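Local coordinates for protein CRISPR-associated endoribonuclease Cas2 2 (Sulfolobus solfataricus, PDB 3EXC) that cleaves single-stranded RNA as a magnesium-dependent homodimeric endoribonuclease of the CRISPR adaptive immune system and assembles with a Cas1 homodimer, at residues R73-E76 with R77-V80. The protein carries 2 engineered substitutions. Residues are numbered along the deposited sequence; the frame is centred on the assembly and turned at random.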
loop_
_atom_site.group_PDB
_atom_site.type_symbol
_atom_site.label_atom_id
_atom_site.label_comp_id
_atom_site.label_asym_id
_atom_site.label_seq_id
_atom_site.Cartn_x
_atom_site.Cartn_y
_atom_site.Cartn_z
ATOM N N ARG A 73 3.410 5.236 15.767
ATOM C CA ARG A 73 2.312 4.596 16.476
ATOM C C ARG A 73 1.213 4.160 15.508
ATOM O O ARG A 73 0.611 3.137 15.743
ATOM C CB ARG A 73 1.750 5.469 17.605
ATOM C CG ARG A 73 2.719 5.614 18.756
ATOM C CD ARG A 73 2.960 4.271 19.548
ATOM N NE ARG A 73 1.718 3.741 20.140
ATOM C CZ ARG A 73 1.232 2.513 19.962
ATOM N NH1 ARG A 73 0.095 2.200 20.537
ATOM N NH2 ARG A 73 1.867 1.598 19.224
ATOM N N ASP A 74 0.958 4.921 14.433
ATOM C CA ASP A 74 0.002 4.482 13.405
ATOM C C ASP A 74 0.493 3.213 12.723
ATOM O O ASP A 74 -0.284 2.311 12.438
ATOM C CB ASP A 74 -0.116 5.497 12.237
ATOM C CG ASP A 74 -0.533 6.886 12.684
ATOM O OD1 ASP A 74 -1.462 6.946 13.572
ATOM O OD2 ASP A 74 0.084 7.922 12.122
ATOM N N TRP A 75 1.776 3.131 12.395
ATOM C CA TRP A 75 2.286 1.904 11.779
ATOM C C TRP A 75 2.154 0.694 12.749
ATOM O O TRP A 75 1.701 -0.427 12.415
ATOM C CB TRP A 75 3.743 2.145 11.469
ATOM C CG TRP A 75 4.423 0.895 11.039
ATOM C CD1 TRP A 75 5.451 0.249 11.682
ATOM C CD2 TRP A 75 4.113 0.122 9.876
ATOM N NE1 TRP A 75 5.807 -0.898 10.966
ATOM C CE2 TRP A 75 5.005 -0.988 9.856
ATOM C CE3 TRP A 75 3.137 0.240 8.860
ATOM C CZ2 TRP A 75 4.954 -1.967 8.869
ATOM C CZ3 TRP A 75 3.099 -0.718 7.855
ATOM C CH2 TRP A 75 3.987 -1.819 7.880
ATOM N N GLU A 76 2.566 0.936 13.993
ATOM C CA GLU A 76 2.459 -0.089 15.049
ATOM C C GLU A 76 1.043 -0.625 15.220
ATOM O O GLU A 76 0.861 -1.775 15.455
ATOM C CB GLU A 76 3.005 0.466 16.377
ATOM C CG GLU A 76 4.484 0.484 16.258
ATOM C CD GLU A 76 5.188 0.938 17.515
ATOM O OE1 GLU A 76 4.556 1.581 18.398
ATOM O OE2 GLU A 76 6.410 0.636 17.633
ATOM N N ARG A 77 0.047 0.217 15.104
ATOM C CA ARG A 77 -1.288 -0.216 15.302
ATOM C C ARG A 77 -1.931 -0.704 14.031
ATOM O O ARG A 77 -3.096 -0.911 14.026
ATOM C CB ARG A 77 -2.138 0.916 15.862
ATOM C CG ARG A 77 -1.642 1.394 17.240
ATOM C CD ARG A 77 -2.801 1.960 18.102
ATOM N NE ARG A 77 -3.500 0.789 18.684
ATOM C CZ ARG A 77 -4.780 0.418 18.434
ATOM N NH1 ARG A 77 -5.253 -0.669 18.993
ATOM N NH2 ARG A 77 -5.599 1.138 17.695
ATOM N N ARG A 78 -1.196 -0.912 12.960
ATOM C CA ARG A 78 -1.781 -1.573 11.789
ATOM C C ARG A 78 -2.339 -2.953 12.206
ATOM O O ARG A 78 -1.995 -3.495 13.246
ATOM C CB ARG A 78 -0.650 -1.812 10.778
ATOM C CG ARG A 78 0.330 -2.885 11.267
ATOM C CD ARG A 78 1.567 -2.950 10.353
ATOM N NE ARG A 78 2.563 -3.911 10.763
ATOM C CZ ARG A 78 3.441 -3.681 11.746
ATOM N NH1 ARG A 78 4.381 -4.597 12.029
ATOM N NH2 ARG A 78 3.369 -2.544 12.469
ATOM N N ILE A 79 -3.252 -3.499 11.383
ATOM C CA ILE A 79 -3.693 -4.869 11.433
ATOM C C ILE A 79 -3.167 -5.586 10.196
ATOM O O ILE A 79 -3.358 -5.092 9.093
ATOM C CB ILE A 79 -5.189 -4.874 11.379
ATOM C CG1 ILE A 79 -5.737 -4.316 12.687
ATOM C CG2 ILE A 79 -5.747 -6.318 11.219
ATOM C CD1 ILE A 79 -7.241 -3.890 12.573
ATOM N N VAL A 80 -2.478 -6.709 10.359
ATOM C CA VAL A 80 -2.038 -7.447 9.224
ATOM C C VAL A 80 -2.794 -8.772 9.169
ATOM O O VAL A 80 -2.827 -9.571 10.121
ATOM C CB VAL A 80 -0.562 -7.775 9.379
ATOM C CG1 VAL A 80 0.026 -8.333 8.061
ATOM C CG2 VAL A 80 0.208 -6.512 9.844
#
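Arg77 N donates to Arg73 O at 3.0 Å, an i to i+4 bond at the end of the short helix, and because Arg77 is the first residue to leave helical angles, the chain then turns and Arg78 N reaches back to Trp75 O, also at 3.0 Å. That same carbonyl oxygen takes a second, side-chain bond: Arg78 NH2 lies 2.7 Å from Trp75 O, with an N-H...O angle of 159°. The two donors approach from opposite faces of the carbonyl plane, so Trp75 O is gripped between the backbone and the guanidinium of one arginine. Arg78 can do this because its CG sits between the backbone N and the carbonyl carbon (chi1 70°), from where an extended chain runs back across the indole. The guanidinium lies flat on Trp75, its plane only 9° from that of the ring, giving an off-centre cation-pi contact with the five-membered ring. Behind it, Arg78 CD stands over the face of the six-membered ring, 3.6 Å from Trp75 CH2, in a CH-pi contact. The bond to Trp75 O lies in the guanidinium plane, so hydrogen bond and stack together fix the rotation of the group. Within the helix, Arg73 NH2 makes a salt bridge with Glu76 OE1 at 2.8 Å, meeting the carboxylate on its anti side. Arg73 NH1 lies 4.3 Å from Arg77 NE, a like-charge approach that the carboxylate of Glu76 probably offsets in part; Arg77 CD also packs against Arg73 NH1. Trp75 also packs on Ile68 of the second subunit. The turn thus links helix 72-76 to strand 79-82, where Ile79 and Val80 join an antiparallel ladder with the second subunit, the C-terminal strand exchange that extends the ferredoxin-like sheet across the Cas2 dimer.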